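Long-range contacts in VESB protease (Vibrio cholerae, PDB 4LK4), which probably acts as a secreted trypsin-like serine endopeptidase of the peptidase S1 family, with an Ig-like domain following its protease domain: residues A[72-77]-A[151-156]; A[23-28]-A[136-141]; A[279-284]-A[332-337]; A[90-95]-A[235-240]; A[129-134]-A[162-167]. The protein carries 1 engineered substitution. All coordinates share one frame; numbering follows the deposited sequence.

Contact 1 of 5, residues A[72-77]-A[151-156]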
# COMPACT_ATOMS: atom_id res chain seq x y z
N ALA A 72 -14.07 -11.24 -0.40
CA ALA A 72 -14.36 -11.97 0.84
C ALA A 72 -15.61 -11.36 1.45
O ALA A 72 -15.88 -10.19 1.24
CB ALA A 72 -13.18 -11.84 1.82
N TYR A 73 -16.38 -12.15 2.19
CA TYR A 73 -17.52 -11.63 2.92
C TYR A 73 -17.69 -12.32 4.27
O TYR A 73 -17.51 -11.69 5.30
CB TYR A 73 -18.78 -11.75 2.08
CG TYR A 73 -19.99 -11.30 2.82
CD1 TYR A 73 -20.25 -9.95 2.95
CD2 TYR A 73 -20.84 -12.20 3.42
CE1 TYR A 73 -21.36 -9.51 3.64
CE2 TYR A 73 -21.94 -11.77 4.15
CZ TYR A 73 -22.19 -10.43 4.24
OH TYR A 73 -23.27 -9.95 4.94
N ASP A 74 -18.05 -13.59 4.28
CA ASP A 74 -18.06 -14.42 5.51
C ASP A 74 -16.72 -15.14 5.54
O ASP A 74 -16.47 -16.06 4.74
CB ASP A 74 -19.18 -15.44 5.46
CG ASP A 74 -19.19 -16.42 6.65
OD1 ASP A 74 -18.19 -16.42 7.43
OD2 ASP A 74 -20.21 -17.20 6.77
N LEU A 75 -15.84 -14.73 6.45
CA LEU A 75 -14.49 -15.29 6.42
C LEU A 75 -14.45 -16.80 6.65
O LEU A 75 -13.49 -17.44 6.25
CB LEU A 75 -13.55 -14.55 7.40
CG LEU A 75 -13.35 -13.07 7.08
CD1 LEU A 75 -12.82 -12.33 8.26
CD2 LEU A 75 -12.40 -12.88 5.94
N ASN A 76 -15.48 -17.36 7.27
CA ASN A 76 -15.58 -18.80 7.47
C ASN A 76 -16.08 -19.60 6.26
O ASN A 76 -16.22 -20.82 6.33
CB ASN A 76 -16.50 -19.09 8.66
CG ASN A 76 -15.76 -19.17 9.97
OD1 ASN A 76 -14.56 -19.38 10.01
ND2 ASN A 76 -16.49 -19.02 11.04
N ASN A 77 -16.37 -18.91 5.16
CA ASN A 77 -16.91 -19.55 3.99
C ASN A 77 -15.88 -19.46 2.89
O ASN A 77 -15.86 -18.47 2.15
CB ASN A 77 -18.20 -18.83 3.58
CG ASN A 77 -18.91 -19.50 2.39
OD1 ASN A 77 -18.30 -20.21 1.59
ND2 ASN A 77 -20.21 -19.24 2.28
N PHE A 151 -13.72 -10.48 17.27
CA PHE A 151 -14.44 -9.97 16.09
C PHE A 151 -15.19 -11.00 15.17
O PHE A 151 -14.88 -12.17 15.07
CB PHE A 151 -13.54 -9.07 15.22
CG PHE A 151 -12.63 -9.86 14.27
CD1 PHE A 151 -11.38 -10.37 14.72
CD2 PHE A 151 -13.03 -10.12 12.95
CE1 PHE A 151 -10.56 -11.11 13.86
CE2 PHE A 151 -12.20 -10.87 12.10
CZ PHE A 151 -10.96 -11.37 12.55
N THR A 152 -16.18 -10.49 14.45
CA THR A 152 -17.08 -11.31 13.67
C THR A 152 -16.56 -11.68 12.29
O THR A 152 -15.87 -10.90 11.68
CB THR A 152 -18.39 -10.52 13.53
OG1 THR A 152 -19.17 -10.82 14.67
CG2 THR A 152 -19.17 -10.83 12.35
N PRO A 153 -16.98 -12.84 11.76
CA PRO A 153 -16.43 -13.23 10.47
C PRO A 153 -17.07 -12.54 9.28
O PRO A 153 -16.66 -12.76 8.15
CB PRO A 153 -16.66 -14.74 10.44
CG PRO A 153 -17.82 -14.97 11.33
CD PRO A 153 -17.90 -13.84 12.30
N ILE A 154 -18.05 -11.69 9.55
CA ILE A 154 -18.89 -11.08 8.52
C ILE A 154 -18.45 -9.63 8.26
O ILE A 154 -18.26 -8.82 9.19
CB ILE A 154 -20.37 -11.09 8.97
CG1 ILE A 154 -20.80 -12.50 9.39
CG2 ILE A 154 -21.33 -10.52 7.91
CD1 ILE A 154 -21.19 -13.41 8.26
N LEU A 155 -18.32 -9.30 6.99
CA LEU A 155 -17.97 -7.95 6.58
C LEU A 155 -19.00 -6.94 7.11
O LEU A 155 -20.19 -7.10 6.92
CB LEU A 155 -17.87 -7.89 5.05
CG LEU A 155 -17.54 -6.55 4.42
CD1 LEU A 155 -16.13 -6.10 4.81
CD2 LEU A 155 -17.69 -6.63 2.92
N GLN A 156 -18.51 -5.94 7.82
CA GLN A 156 -19.33 -4.85 8.30
C GLN A 156 -19.15 -3.56 7.48
O GLN A 156 -18.13 -3.35 6.82
CB GLN A 156 -18.95 -4.49 9.72
CG GLN A 156 -18.89 -5.62 10.72
CD GLN A 156 -20.27 -6.08 11.03
OE1 GLN A 156 -21.09 -5.34 11.59
NE2 GLN A 156 -20.58 -7.27 10.58

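Contact 2 of 5, residues A[23-28]-A[136-141]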
# COMPACT_ATOMS: atom_id res chain seq x y z
N PRO A 23 -18.02 -6.09 -3.93
CA PRO A 23 -17.31 -7.18 -4.60
C PRO A 23 -15.81 -6.95 -4.66
O PRO A 23 -15.05 -7.92 -4.82
CB PRO A 23 -17.95 -7.23 -5.99
CG PRO A 23 -18.46 -5.84 -6.23
CD PRO A 23 -18.75 -5.23 -4.88
N SER A 24 -15.38 -5.70 -4.49
CA SER A 24 -13.96 -5.36 -4.56
C SER A 24 -13.24 -5.29 -3.20
O SER A 24 -12.07 -4.95 -3.15
CB SER A 24 -13.77 -4.04 -5.32
OG SER A 24 -14.12 -4.15 -6.70
N ILE A 25 -13.92 -5.61 -2.11
CA ILE A 25 -13.27 -5.61 -0.79
C ILE A 25 -12.21 -6.70 -0.72
O ILE A 25 -12.30 -7.72 -1.42
CB ILE A 25 -14.28 -5.88 0.32
CG1 ILE A 25 -13.75 -5.54 1.70
CG2 ILE A 25 -14.67 -7.35 0.34
CD1 ILE A 25 -13.47 -4.07 1.92
N VAL A 26 -11.22 -6.52 0.13
CA VAL A 26 -10.21 -7.56 0.29
C VAL A 26 -9.86 -7.79 1.76
O VAL A 26 -9.66 -6.83 2.52
CB VAL A 26 -8.92 -7.15 -0.44
CG1 VAL A 26 -7.88 -8.25 -0.32
CG2 VAL A 26 -9.23 -6.80 -1.89
N ALA A 27 -9.80 -9.06 2.15
CA ALA A 27 -9.27 -9.44 3.45
C ALA A 27 -7.83 -9.89 3.30
O ALA A 27 -7.49 -10.70 2.43
CB ALA A 27 -10.09 -10.54 4.04
N LEU A 28 -6.98 -9.36 4.15
CA LEU A 28 -5.59 -9.77 4.20
C LEU A 28 -5.44 -10.80 5.31
O LEU A 28 -5.80 -10.55 6.47
CB LEU A 28 -4.68 -8.57 4.44
CG LEU A 28 -4.74 -7.50 3.35
CD1 LEU A 28 -3.72 -6.43 3.68
CD2 LEU A 28 -4.45 -8.07 1.98
N THR A 136 -18.74 5.93 3.51
CA THR A 136 -18.94 4.61 4.05
C THR A 136 -17.64 3.81 4.11
O THR A 136 -16.95 3.69 3.11
CB THR A 136 -19.96 3.84 3.19
OG1 THR A 136 -21.14 4.63 3.01
CG2 THR A 136 -20.33 2.52 3.86
N VAL A 137 -17.36 3.24 5.29
CA VAL A 137 -16.21 2.44 5.60
C VAL A 137 -16.61 0.99 5.64
O VAL A 137 -17.71 0.66 6.08
CB VAL A 137 -15.70 2.71 7.02
CG1 VAL A 137 -14.36 2.05 7.23
CG2 VAL A 137 -15.54 4.20 7.26
N ALA A 138 -15.73 0.09 5.26
CA ALA A 138 -16.08 -1.33 5.27
C ALA A 138 -14.91 -2.15 5.78
O ALA A 138 -13.76 -1.85 5.52
CB ALA A 138 -16.51 -1.80 3.90
N GLY A 139 -15.23 -3.18 6.55
CA GLY A 139 -14.23 -4.09 7.04
C GLY A 139 -14.78 -4.94 8.16
O GLY A 139 -15.95 -4.79 8.55
N TRP A 140 -13.90 -5.78 8.72
CA TRP A 140 -14.28 -6.72 9.76
C TRP A 140 -14.19 -6.16 11.20
O TRP A 140 -14.91 -6.61 12.15
CB TRP A 140 -13.55 -8.04 9.56
CG TRP A 140 -14.07 -8.81 8.35
CD1 TRP A 140 -15.02 -9.81 8.34
CD2 TRP A 140 -13.65 -8.66 6.99
NE1 TRP A 140 -15.22 -10.25 7.05
CE2 TRP A 140 -14.39 -9.57 6.21
CE3 TRP A 140 -12.73 -7.82 6.34
CZ2 TRP A 140 -14.24 -9.67 4.82
CZ3 TRP A 140 -12.58 -7.93 4.95
CH2 TRP A 140 -13.33 -8.85 4.21
N GLY A 141 -13.43 -5.09 11.39
CA GLY A 141 -13.32 -4.51 12.74
C GLY A 141 -14.47 -3.66 13.31
O GLY A 141 -14.39 -3.25 14.48

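Contact 3 of 5, residues A[279-284]-A[332-337]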
# COMPACT_ATOMS: atom_id res chain seq x y z
N THR A 279 13.16 -1.18 -21.68
CA THR A 279 14.59 -0.93 -21.96
C THR A 279 15.21 -0.11 -20.84
O THR A 279 14.77 1.00 -20.58
CB THR A 279 14.82 -0.20 -23.30
OG1 THR A 279 14.23 -0.94 -24.37
CG2 THR A 279 16.32 -0.04 -23.58
N TYR A 280 16.22 -0.66 -20.20
CA TYR A 280 16.95 0.02 -19.14
C TYR A 280 17.67 1.22 -19.73
O TYR A 280 18.50 1.06 -20.59
CB TYR A 280 17.94 -0.95 -18.51
CG TYR A 280 18.75 -0.46 -17.33
CD1 TYR A 280 18.21 0.38 -16.37
CD2 TYR A 280 20.03 -0.92 -17.15
CE1 TYR A 280 18.97 0.78 -15.28
CE2 TYR A 280 20.78 -0.55 -16.06
CZ TYR A 280 20.26 0.31 -15.12
OH TYR A 280 21.08 0.66 -14.06
N THR A 281 17.33 2.40 -19.24
CA THR A 281 17.75 3.67 -19.84
C THR A 281 18.39 4.64 -18.85
O THR A 281 19.02 5.61 -19.26
CB THR A 281 16.53 4.41 -20.42
OG1 THR A 281 15.64 3.47 -21.04
CG2 THR A 281 16.93 5.42 -21.43
N GLY A 282 18.20 4.42 -17.56
CA GLY A 282 18.82 5.27 -16.55
C GLY A 282 18.79 4.73 -15.12
O GLY A 282 18.12 3.75 -14.82
N ASN A 283 19.57 5.38 -14.26
CA ASN A 283 19.50 5.13 -12.84
C ASN A 283 20.00 6.34 -12.08
O ASN A 283 20.43 7.28 -12.69
CB ASN A 283 20.31 3.91 -12.49
CG ASN A 283 21.73 4.04 -12.92
OD1 ASN A 283 22.47 4.87 -12.39
ND2 ASN A 283 22.13 3.22 -13.86
N THR A 284 19.90 6.32 -10.76
CA THR A 284 20.30 7.45 -9.92
C THR A 284 21.50 7.10 -9.05
O THR A 284 21.76 7.77 -8.05
CB THR A 284 19.14 7.88 -9.00
OG1 THR A 284 18.56 6.73 -8.37
CG2 THR A 284 18.07 8.59 -9.83
N ILE A 332 15.40 3.37 -14.13
CA ILE A 332 14.46 3.95 -15.07
C ILE A 332 14.45 3.16 -16.38
O ILE A 332 15.52 2.83 -16.93
CB ILE A 332 14.89 5.37 -15.43
CG1 ILE A 332 15.27 6.15 -14.18
CG2 ILE A 332 13.77 6.07 -16.17
CD1 ILE A 332 16.00 7.44 -14.50
N PHE A 333 13.25 2.90 -16.89
CA PHE A 333 13.07 2.13 -18.11
C PHE A 333 12.17 2.88 -19.04
O PHE A 333 11.23 3.52 -18.60
CB PHE A 333 12.42 0.80 -17.85
CG PHE A 333 13.13 -0.03 -16.83
CD1 PHE A 333 12.88 0.15 -15.48
CD2 PHE A 333 14.05 -0.99 -17.22
CE1 PHE A 333 13.52 -0.62 -14.53
CE2 PHE A 333 14.70 -1.77 -16.28
CZ PHE A 333 14.43 -1.58 -14.93
N SER A 334 12.48 2.79 -20.33
CA SER A 334 11.66 3.35 -21.39
C SER A 334 10.80 2.23 -21.90
O SER A 334 11.24 1.08 -21.92
CB SER A 334 12.54 3.83 -22.54
OG SER A 334 13.52 4.68 -22.06
N TYR A 335 9.60 2.55 -22.35
CA TYR A 335 8.79 1.57 -23.04
C TYR A 335 7.83 2.30 -23.96
O TYR A 335 7.67 3.51 -23.84
CB TYR A 335 8.06 0.67 -22.03
CG TYR A 335 6.87 1.27 -21.32
CD1 TYR A 335 7.00 2.42 -20.52
CD2 TYR A 335 5.59 0.69 -21.43
CE1 TYR A 335 5.91 2.97 -19.86
CE2 TYR A 335 4.50 1.25 -20.78
CZ TYR A 335 4.66 2.38 -19.99
OH TYR A 335 3.58 2.92 -19.32
N ALA A 336 7.21 1.58 -24.90
CA ALA A 336 6.20 2.18 -25.79
C ALA A 336 5.35 3.23 -25.06
O ALA A 336 5.23 4.37 -25.51
CB ALA A 336 5.30 1.10 -26.37
N GLY A 337 4.79 2.83 -23.92
CA GLY A 337 3.87 3.68 -23.17
C GLY A 337 4.45 4.96 -22.56
O GLY A 337 3.69 5.85 -22.21

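Contact 4 of 5, residues A[90-95]-A[235-240]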
# COMPACT_ATOMS: atom_id res chain seq x y z
N TYR A 90 4.80 -3.15 -1.89
CA TYR A 90 5.40 -1.83 -2.05
C TYR A 90 4.80 -0.92 -1.00
O TYR A 90 3.59 -0.74 -0.97
CB TYR A 90 5.18 -1.28 -3.47
CG TYR A 90 5.59 -2.27 -4.50
CD1 TYR A 90 4.71 -3.22 -4.98
CD2 TYR A 90 6.87 -2.31 -4.96
CE1 TYR A 90 5.11 -4.18 -5.90
CE2 TYR A 90 7.27 -3.23 -5.90
CZ TYR A 90 6.39 -4.18 -6.36
OH TYR A 90 6.84 -5.12 -7.28
N ARG A 91 5.62 -0.37 -0.12
CA ARG A 91 5.14 0.62 0.83
C ARG A 91 5.65 1.98 0.45
O ARG A 91 6.68 2.10 -0.19
CB ARG A 91 5.65 0.29 2.21
CG ARG A 91 5.24 -1.08 2.72
CD ARG A 91 6.16 -1.48 3.86
NE ARG A 91 5.49 -1.34 5.13
CZ ARG A 91 6.07 -1.07 6.30
NH1 ARG A 91 7.38 -0.85 6.40
NH2 ARG A 91 5.29 -1.00 7.38
N HIS A 92 4.96 3.03 0.87
CA HIS A 92 5.46 4.36 0.57
C HIS A 92 6.81 4.53 1.22
O HIS A 92 6.99 4.20 2.38
CB HIS A 92 4.52 5.43 1.05
CG HIS A 92 4.65 6.70 0.28
ND1 HIS A 92 5.66 7.60 0.51
CD2 HIS A 92 3.94 7.20 -0.76
CE1 HIS A 92 5.56 8.62 -0.32
NE2 HIS A 92 4.52 8.40 -1.11
N LEU A 93 7.79 5.03 0.48
CA LEU A 93 9.14 5.14 1.01
C LEU A 93 9.29 6.29 2.02
O LEU A 93 10.29 6.33 2.75
CB LEU A 93 10.15 5.25 -0.13
CG LEU A 93 10.30 3.95 -0.94
CD1 LEU A 93 11.34 4.16 -2.03
CD2 LEU A 93 10.73 2.78 -0.06
N SER A 94 8.30 7.18 2.06
CA SER A 94 8.16 8.21 3.10
C SER A 94 7.19 7.80 4.24
O SER A 94 6.90 8.59 5.13
CB SER A 94 7.75 9.56 2.48
OG SER A 94 8.75 9.99 1.54
N TYR A 95 6.71 6.57 4.22
CA TYR A 95 5.95 6.04 5.35
C TYR A 95 6.79 6.17 6.59
O TYR A 95 7.97 5.82 6.59
CB TYR A 95 5.57 4.58 5.14
CG TYR A 95 5.09 3.88 6.39
CD1 TYR A 95 3.93 4.28 7.04
CD2 TYR A 95 5.80 2.80 6.90
CE1 TYR A 95 3.48 3.61 8.18
CE2 TYR A 95 5.37 2.15 8.02
CZ TYR A 95 4.22 2.55 8.66
OH TYR A 95 3.86 1.88 9.79
N SER A 235 -6.91 10.40 -3.11
CA SER A 235 -6.74 11.42 -4.16
C SER A 235 -5.31 11.91 -4.24
O SER A 235 -4.74 12.04 -5.32
CB SER A 235 -7.63 12.61 -3.93
OG SER A 235 -8.95 12.27 -4.22
N TYR A 236 -4.71 12.16 -3.08
CA TYR A 236 -3.40 12.73 -2.98
C TYR A 236 -2.36 11.73 -3.47
O TYR A 236 -1.23 12.11 -3.74
CB TYR A 236 -3.16 13.12 -1.51
CG TYR A 236 -1.81 13.68 -1.15
CD1 TYR A 236 -1.51 15.03 -1.31
CD2 TYR A 236 -0.84 12.88 -0.62
CE1 TYR A 236 -0.27 15.55 -0.98
CE2 TYR A 236 0.41 13.38 -0.28
CZ TYR A 236 0.68 14.72 -0.47
OH TYR A 236 1.90 15.22 -0.13
N PHE A 237 -2.74 10.45 -3.55
CA PHE A 237 -1.78 9.37 -3.83
C PHE A 237 -1.94 8.66 -5.19
O PHE A 237 -1.27 7.65 -5.43
CB PHE A 237 -1.77 8.35 -2.66
CG PHE A 237 -0.91 8.79 -1.48
CD1 PHE A 237 0.43 9.10 -1.65
CD2 PHE A 237 -1.45 8.91 -0.21
CE1 PHE A 237 1.21 9.50 -0.57
CE2 PHE A 237 -0.70 9.33 0.86
CZ PHE A 237 0.64 9.62 0.68
N ARG A 238 -2.75 9.20 -6.09
CA ARG A 238 -3.03 8.54 -7.36
C ARG A 238 -1.77 8.24 -8.17
O ARG A 238 -1.64 7.13 -8.71
CB ARG A 238 -4.01 9.37 -8.17
CG ARG A 238 -5.38 9.50 -7.52
CD ARG A 238 -5.99 8.14 -7.28
NE ARG A 238 -5.92 7.35 -8.50
CZ ARG A 238 -6.83 7.37 -9.47
NH1 ARG A 238 -7.92 8.11 -9.37
NH2 ARG A 238 -6.65 6.62 -10.56
N ASP A 239 -0.84 9.19 -8.25
CA ASP A 239 0.40 8.97 -8.97
C ASP A 239 1.25 7.91 -8.31
O ASP A 239 1.89 7.10 -9.01
CB ASP A 239 1.23 10.25 -9.11
CG ASP A 239 0.58 11.27 -10.02
OD1 ASP A 239 -0.40 10.95 -10.72
OD2 ASP A 239 1.05 12.41 -10.02
N TRP A 240 1.30 7.93 -6.98
CA TRP A 240 2.13 6.93 -6.30
C TRP A 240 1.57 5.54 -6.58
O TRP A 240 2.31 4.59 -6.84
CB TRP A 240 2.23 7.23 -4.80
CG TRP A 240 3.09 6.25 -4.11
CD1 TRP A 240 4.44 6.34 -3.92
CD2 TRP A 240 2.69 5.00 -3.54
NE1 TRP A 240 4.90 5.23 -3.25
CE2 TRP A 240 3.84 4.39 -3.02
CE3 TRP A 240 1.46 4.33 -3.45
CZ2 TRP A 240 3.81 3.15 -2.41
CZ3 TRP A 240 1.43 3.10 -2.85
CH2 TRP A 240 2.61 2.52 -2.33
O HOH W 1 7.59 6.05 -2.22

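Contact 5 of 5, residues A[129-134]-A[162-167]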
# COMPACT_ATOMS: atom_id res chain seq x y z
N LEU A 129 -14.72 18.08 -1.82
CA LEU A 129 -15.77 17.59 -0.96
C LEU A 129 -15.96 18.52 0.23
O LEU A 129 -15.00 18.80 0.93
CB LEU A 129 -15.40 16.19 -0.46
CG LEU A 129 -15.34 15.08 -1.51
CD1 LEU A 129 -15.11 13.74 -0.82
CD2 LEU A 129 -16.58 15.02 -2.38
N PRO A 130 -17.19 18.98 0.46
CA PRO A 130 -17.41 19.75 1.68
C PRO A 130 -17.42 18.84 2.89
O PRO A 130 -17.66 17.64 2.77
CB PRO A 130 -18.79 20.35 1.47
CG PRO A 130 -19.49 19.32 0.65
CD PRO A 130 -18.44 18.85 -0.32
N ALA A 131 -17.18 19.44 4.05
CA ALA A 131 -17.29 18.75 5.33
C ALA A 131 -18.71 18.22 5.42
O ALA A 131 -19.63 18.80 4.90
CB ALA A 131 -17.00 19.71 6.49
N LEU A 132 -18.83 17.07 6.08
CA LEU A 132 -20.08 16.33 6.21
C LEU A 132 -20.49 15.53 4.99
O LEU A 132 -21.53 14.94 5.00
CB LEU A 132 -21.23 17.23 6.64
CG LEU A 132 -21.13 17.91 8.01
CD1 LEU A 132 -22.51 18.44 8.35
CD2 LEU A 132 -20.71 17.01 9.14
N THR A 133 -19.68 15.53 3.94
CA THR A 133 -19.90 14.60 2.85
C THR A 133 -20.04 13.18 3.45
O THR A 133 -19.18 12.74 4.19
CB THR A 133 -18.73 14.64 1.86
OG1 THR A 133 -18.72 15.91 1.19
CG2 THR A 133 -18.81 13.48 0.86
N PRO A 134 -21.15 12.50 3.17
CA PRO A 134 -21.33 11.17 3.73
C PRO A 134 -20.35 10.17 3.12
O PRO A 134 -20.21 10.13 1.90
CB PRO A 134 -22.78 10.82 3.32
CG PRO A 134 -23.44 12.15 3.11
CD PRO A 134 -22.38 12.97 2.48
N LEU A 162 -17.33 13.29 6.67
CA LEU A 162 -16.07 14.01 6.48
C LEU A 162 -15.98 15.18 7.46
O LEU A 162 -16.94 15.88 7.64
CB LEU A 162 -15.95 14.51 5.04
CG LEU A 162 -14.61 15.08 4.55
CD1 LEU A 162 -13.41 14.16 4.79
CD2 LEU A 162 -14.74 15.44 3.08
N VAL A 163 -14.82 15.34 8.10
CA VAL A 163 -14.51 16.40 9.06
C VAL A 163 -13.66 17.50 8.40
O VAL A 163 -12.91 17.22 7.47
CB VAL A 163 -13.69 15.78 10.22
CG1 VAL A 163 -13.24 16.83 11.24
CG2 VAL A 163 -14.48 14.67 10.90
N SER A 164 -13.77 18.75 8.88
CA SER A 164 -12.92 19.88 8.40
C SER A 164 -11.47 19.54 8.58
O SER A 164 -11.07 19.14 9.66
CB SER A 164 -13.19 21.20 9.17
OG SER A 164 -14.57 21.60 9.11
N GLN A 165 -10.66 19.72 7.55
CA GLN A 165 -9.27 19.44 7.70
C GLN A 165 -8.63 20.27 8.82
O GLN A 165 -7.86 19.74 9.61
CB GLN A 165 -8.51 19.58 6.39
CG GLN A 165 -7.13 18.89 6.43
CD GLN A 165 -7.18 17.38 6.34
OE1 GLN A 165 -8.16 16.81 5.90
NE2 GLN A 165 -6.10 16.72 6.73
N SER A 166 -8.96 21.55 8.97
CA SER A 166 -8.28 22.31 10.06
C SER A 166 -8.62 21.68 11.43
O SER A 166 -7.79 21.66 12.34
CB SER A 166 -8.63 23.80 10.02
OG SER A 166 -10.01 23.99 10.27
N LEU A 167 -9.83 21.12 11.53
CA LEU A 167 -10.27 20.47 12.77
C LEU A 167 -9.63 19.12 13.03
O LEU A 167 -9.27 18.78 14.16
CB LEU A 167 -11.76 20.28 12.72
CG LEU A 167 -12.43 20.42 14.06
CD1 LEU A 167 -11.96 21.67 14.81
CD2 LEU A 167 -13.94 20.44 13.81

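Contact 1 of 5, residues A[72-77]-A[151-156]
The phenol of Tyr73 crosses Ile154 obliquely and Leu155 at about a right angle. CG stands anti to the backbone N (chi1 177°), and the ring that extends from it has Leu155 CB coming obliquely to within 3.8 Å of Tyr73 CD1 and Ile154 CG2 3.6 Å from Tyr73 OH at its far end. That hydroxyl is hydrogen-bonded to the carbonyl oxygen of Ala17. Asp74 runs beside Pro153, the two side chains pointing the same way with Asp74 OD1 3.8 Å from Pro153 CB, while Ile154 CD1 comes to within 4.0 Å of Asp74 CG. The carboxylate is steadied by an Asx turn: Asn76 N meets Asp74 OD1 at 2.9 Å from above the carboxylate plane. Leu75 crosses Phe151 at about a right angle, its CD1 4.2 Å from Phe151 CE2 at the ring edge. Two backbone bonds make an isolated bridge centred on Asp74 and Ile154. Leu75 N donates to Pro153 O at 2.7 Å in a nearly straight bond (171°); Leu155 N donates to Tyr73 O at 3.0 Å in a more bent one. Tyr73 O also accepts from the indole NE1 of Trp140. In the trypsin domain the bridge joins the loop leading into strand 82-91 to the loop before strand 156-162, with Tyr36 of helix 35-38 against Leu75 and Pro153, and strand 25-30 behind Leu75 and Leu155.

Contact 2 of 5, residues A[23-28]-A[136-141]
Trp140 and Ala27 meet in the buried interface between the two beta-barrels of the trypsin fold, where strand 25-30 of one barrel faces the end of strand 134-139 of the other. From Trp140 CB the side chain turns with CG anti to the carbonyl carbon (chi1 -71°). Beyond CG, the NE1 side of the indole faces the bridge between 72-77 and 151-156, and the six-membered ring reaches strand 25-30. CZ3 lies 3.7 Å from Ala27 CB and 3.9 Å from Ala27 CA, and has Val26 O near the ring plane, at the edge, 4.0 Å away. CH2, at the tip, is also 3.7 Å from Ala27 CB and reaches Ile25 CG1 at 4.2 Å, both approaching obliquely. Leu75 and Gln39 also touch this indole, and the backbone N of Trp140 is hydrogen-bonded to Asp198 OD2. Beside the indole, the two strands also meet through small apolar groups: Ile25 CD1 sits 4.3 Å from Ala138 CB.

Contact 3 of 5, residues A[279-284]-A[332-337]
Ile332 O takes two backbone donors at once, Thr281 N at 3.0 Å and Gly282 N at 3.2 Å, the signature of a classic beta bulge between antiparallel strands. Gly282 completes the exchange, its O accepting from Ile332 N at 2.8 Å. Beyond the bulge regular pairing resumes, with Ser334 N bonded to Thr279 O at 2.9 Å and Thr279 N donating to Ser334 O in return. The extra residue, Thr281, turns its side chain toward the partner strand: OG1, anti to the carbonyl carbon (chi1 -40°), receives the hydroxyl of Ser334, with Ser334 OG to Thr281 OG1 at 2.6 Å, and itself donates to Thr279 O at 2.7 Å from above the carbonyl plane. On the face opposite Thr279, Ser334 and Ile332, Tyr280 and Phe333 form a non-hydrogen-bonded pair whose rings meet obliquely, centroids 5.8 Å apart and planes at 41°. Further out, Asn283 ND2 donates to Tyr280 OH at 2.8 Å, and that hydroxyl also bonds to Asp297, so the ring is held at its far end. The two strands are neighbours in the beta-sheet of the Ig-like domain. The bulge is closed by the shared acceptor Ile332 O, while Thr279 O also serves two donors, and the two hydroxyls form a directed relay from Ser334 through Thr281 into the backbone of the strand that carries the bulge.

Contact 4 of 5, residues A[90-95]-A[235-240]
Tyr90 and Trp240 meet first, the carbonyl oxygen of Tyr90 lying in the indole plane at its edge, 3.7 Å from Trp240 CH2. The Tyr90 ring itself leads away, and its hydroxyl is bonded to Glu108. At Arg91 only the backbone touches, with Arg91 C 3.6 Å from Trp240 CZ2; the side chain leaves the backbone away from segment 235-240, and its guanidinium forms a salt bridge with Asp59. His92 carries the contact. Its CG is anti to the backbone N (chi1 -155°), and the imidazole is laid on the five-membered ring of Trp240 as an offset stack, centroids 4.1 Å apart and planes at 28°. His92 CD2 is the overlapping atom, above the indole toward its rim and 3.3 Å from Trp240 CD1. Phe237 comes to the same imidazole obliquely, its CE1 3.5 Å from His92 NE2, which completes a three-ring aromatic cluster. Leu93 N donates to a water at 2.9 Å, and the same water accepts from Trp240 NE1 at 3.0 Å while resting over the centre of one His92 face. Ser94 N then donates to His92 ND1 at 3.1 Å, nearly in the ring plane, which, with the stack, restrains the rotation of the imidazole. Tyr95 closes the type I turn through its N-H to His92 O. Such packing of the C-terminal helix of the protease domain, here 238-243, against the N-terminal barrel is characteristic of the chymotrypsin-like serine protease fold.

Contact 5 of 5, residues A[129-134]-A[162-167]
The flat groups that meet between Leu132 and Leu162 are peptide units. Leu132 N donates to Leu162 O at 2.7 Å, tilted 29° from that carbonyl plane, and Leu162 N donates to Thr133 O at 3.1 Å with a similar tilt of 24°. The carbonyl of Pro130 is met differently: Thr133 OG1 lies in its plane, on a lone pair, at 2.6 Å, and Thr133 N adds a second bond to the same oxygen. Leu162 CD2 touches this oxygen too, and is 3.7 Å from Leu129 CB; CG of Leu162 stands anti to its backbone N (chi1 -170°). Next along the turn, Ala131 CB is 4.0 Å from both Leu162 O and Ser164 OG. Phe185 of strand 184-189 backs Leu162. Pro130 to Thr133 form a type II beta turn with Leu132 in the left-handed region, and the paired bonds carry the antiparallel pairing of strands 134-139 and 156-162 to its end, at the surface of the C-terminal barrel of the trypsin fold.

Overall arrangement
From the N terminus, contact 2 opens first, on strand 25-30, followed by the first segments of contact 1 (72-77), contact 4 (90-95) and contact 5 (129-134). Contact 2 then closes at 136-141 and contact 1 at 151-156; these two cross and touch, among other places, at the indole of Trp140. Contact 5 closes next at 162-167, within the span of contact 4, the last of these four to close, at helix 238-243; contacts 4 and 5 each cross contacts 1 and 2. Contacts 2 and 4 join the two barrels, contact 1 links loops of the two halves, and contact 5 closes a turn at the edge of the C-terminal barrel. Contact 3, in series, belongs to the Ig-like domain, its centre about 36 Å from that of contact 2.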